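PDB 2ODA: HAD family phosphatase from Pseudomonas syringae pv. tomato, which belongs to the haloacid dehalogenase superfamily and is probably a phosphatase-like hydrolase of a Pseudomonas-specific subfamily whose exact reaction is uncertain. Local coordinates for residues B[85-90]-B[115-120]. Residues are numbered along the deposited sequence; the frame is centred on the assembly and turned at random.
Sequences AGWPQP and PRLLQS
Arg116 meets Trp87 through the flat end of its side chain: Arg116 NH1 lies 3.6 Å from Trp87 CE3, which sits over one face of the guanidinium, while the ring and guanidinium planes are 36° apart, too tilted for a parallel stack. Arg116 NH1 also forms a salt bridge with Glu60, whose side chain touches the indole. Two waters also join the guanidinium to Trp87 O: one donates to Trp87 O at 2.6 Å and accepts a weak bond from Arg116 NH2; the other donates to Trp87 O and accepts from Arg116 NE. At Leu117 the contact turns apolar. Leu117 CB stands 3.6 Å from the centroid of the Trp87 six-membered ring, 8° off the normal, a CH-pi contact over the face; Leu117 CD1 comes within 3.8 Å of Trp87 CE2. Gln119 adds its aliphatic part, CG packing 3.6 Å from Pro88 CB beyond the cis Trp87-Pro88 peptide bond. Ser120 supplies the direct hydrogen bond, its OG, anti to the backbone N, donating to Gln89 O over 2.8 Å, with the donor lying 32° out of the Gln89 carbonyl plane; alongside, Ser120 CA makes a CA-H...O contact of 3.3 Å with Pro88 O, which also accepts from Asn123. The loop leading into helix 91-99 is thus packed on helix 115-123, which follows strand 109-112 of the Rossmann-like HAD core. Chemically, the contact grades from a hydrated, charged end to a buried hydroxyl satisfied by a loop carbonyl, with Leu117 CB seated on the indole face between them.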
loop_
_atom_site.group_PDB
_atom_site.type_symbol
_atom_site.label_atom_id
_atom_site.label_comp_id
_atom_site.label_asym_id
_atom_site.label_seq_id
_atom_site.Cartn_x
_atom_site.Cartn_y
_atom_site.Cartn_z
ATOM N N ALA B 85 8.472 -11.855 -2.578
ATOM C CA ALA B 85 8.860 -11.700 -1.177
ATOM C C ALA B 85 7.636 -12.067 -0.327
ATOM O O ALA B 85 6.585 -11.427 -0.447
ATOM C CB ALA B 85 9.304 -10.251 -0.888
ATOM N N GLY B 86 7.783 -13.109 0.489
ATOM C CA GLY B 86 6.664 -13.698 1.247
ATOM C C GLY B 86 6.340 -12.968 2.528
ATOM O O GLY B 86 7.003 -11.996 2.869
ATOM N N TRP B 87 5.325 -13.445 3.247
ATOM C CA TRP B 87 4.914 -12.839 4.499
ATOM C C TRP B 87 6.102 -12.791 5.483
ATOM O O TRP B 87 6.933 -13.686 5.476
ATOM C CB TRP B 87 3.773 -13.652 5.115
ATOM C CG TRP B 87 2.673 -14.058 4.158
ATOM C CD1 TRP B 87 2.363 -13.495 2.952
ATOM C CD2 TRP B 87 1.725 -15.103 4.364
ATOM N NE1 TRP B 87 1.291 -14.142 2.381
ATOM C CE2 TRP B 87 0.884 -15.138 3.230
ATOM C CE3 TRP B 87 1.499 -16.015 5.406
ATOM C CZ2 TRP B 87 -0.156 -16.062 3.093
ATOM C CZ3 TRP B 87 0.453 -16.921 5.273
ATOM C CH2 TRP B 87 -0.356 -16.942 4.122
ATOM N N PRO B 88 6.176 -11.774 6.351
ATOM C CA PRO B 88 5.256 -10.671 6.591
ATOM C C PRO B 88 5.460 -9.424 5.713
ATOM O O PRO B 88 4.866 -8.391 6.029
ATOM C CB PRO B 88 5.537 -10.312 8.052
ATOM C CG PRO B 88 7.001 -10.571 8.234
ATOM C CD PRO B 88 7.345 -11.705 7.254
ATOM N N GLN B 89 6.251 -9.515 4.635
ATOM C CA GLN B 89 6.372 -8.404 3.672
ATOM C C GLN B 89 4.979 -8.017 3.117
ATOM O O GLN B 89 4.103 -8.893 2.952
ATOM C CB GLN B 89 7.322 -8.746 2.502
ATOM C CG GLN B 89 8.805 -8.882 2.862
ATOM C CD GLN B 89 9.375 -7.618 3.463
ATOM O OE1 GLN B 89 9.442 -7.480 4.682
ATOM N NE2 GLN B 89 9.789 -6.683 2.608
ATOM N N PRO B 90 4.746 -6.705 2.892
ATOM C CA PRO B 90 3.418 -6.222 2.443
ATOM C C PRO B 90 3.008 -6.698 1.035
ATOM O O PRO B 90 1.814 -6.619 0.667
ATOM C CB PRO B 90 3.588 -4.684 2.426
ATOM C CG PRO B 90 5.110 -4.479 2.278
ATOM C CD PRO B 90 5.692 -5.594 3.113
ATOM N N PRO B 115 -1.124 -15.278 11.917
ATOM C CA PRO B 115 -0.410 -14.083 12.391
ATOM C C PRO B 115 0.547 -13.503 11.373
ATOM O O PRO B 115 0.758 -12.283 11.366
ATOM C CB PRO B 115 0.376 -14.597 13.603
ATOM C CG PRO B 115 -0.355 -15.777 14.047
ATOM C CD PRO B 115 -0.884 -16.434 12.805
ATOM N N ARG B 116 1.112 -14.360 10.533
ATOM C CA ARG B 116 2.078 -13.931 9.510
ATOM C C ARG B 116 1.425 -13.189 8.352
ATOM O O ARG B 116 1.935 -12.157 7.884
ATOM C CB ARG B 116 2.891 -15.114 8.996
ATOM C CG ARG B 116 3.923 -15.625 10.028
ATOM C CD ARG B 116 4.647 -16.883 9.526
ATOM N NE ARG B 116 5.324 -16.634 8.241
ATOM C CZ ARG B 116 4.944 -17.203 7.105
ATOM N NH1 ARG B 116 3.925 -18.042 7.127
ATOM N NH2 ARG B 116 5.564 -16.942 5.956
ATOM N N LEU B 117 0.292 -13.704 7.892
ATOM C CA LEU B 117 -0.471 -12.993 6.885
ATOM C C LEU B 117 -1.105 -11.719 7.436
ATOM O O LEU B 117 -1.086 -10.679 6.768
ATOM C CB LEU B 117 -1.492 -13.927 6.229
ATOM C CG LEU B 117 -2.495 -13.264 5.269
ATOM C CD1 LEU B 117 -1.801 -12.547 4.068
ATOM C CD2 LEU B 117 -3.493 -14.329 4.783
ATOM N N LEU B 118 -1.684 -11.779 8.635
ATOM C CA LEU B 118 -2.160 -10.561 9.291
ATOM C C LEU B 118 -1.074 -9.501 9.415
ATOM O O LEU B 118 -1.325 -8.316 9.185
ATOM C CB LEU B 118 -2.770 -10.865 10.664
ATOM C CG LEU B 118 -4.075 -11.667 10.537
ATOM C CD1 LEU B 118 -4.388 -12.337 11.873
ATOM C CD2 LEU B 118 -5.217 -10.749 10.053
ATOM N N GLN B 119 0.127 -9.916 9.794
ATOM C CA GLN B 119 1.277 -9.002 9.834
ATOM C C GLN B 119 1.571 -8.374 8.464
ATOM O O GLN B 119 1.900 -7.184 8.375
ATOM C CB GLN B 119 2.516 -9.720 10.381
ATOM C CG GLN B 119 3.705 -8.751 10.696
ATOM C CD GLN B 119 3.366 -7.764 11.800
ATOM O OE1 GLN B 119 3.185 -8.149 12.944
ATOM N NE2 GLN B 119 3.263 -6.493 11.459
ATOM N N SER B 120 1.484 -9.176 7.402
ATOM C CA SER B 120 1.618 -8.636 6.038
ATOM C C SER B 120 0.566 -7.531 5.810
ATOM O O SER B 120 0.881 -6.476 5.275
ATOM C CB SER B 120 1.486 -9.764 4.995
ATOM O OG SER B 120 1.394 -9.240 3.675
HETATM O O HOH W 1 7.984 -15.538 4.046
HETATM O O HOH W 2 8.164 -15.294 8.025
#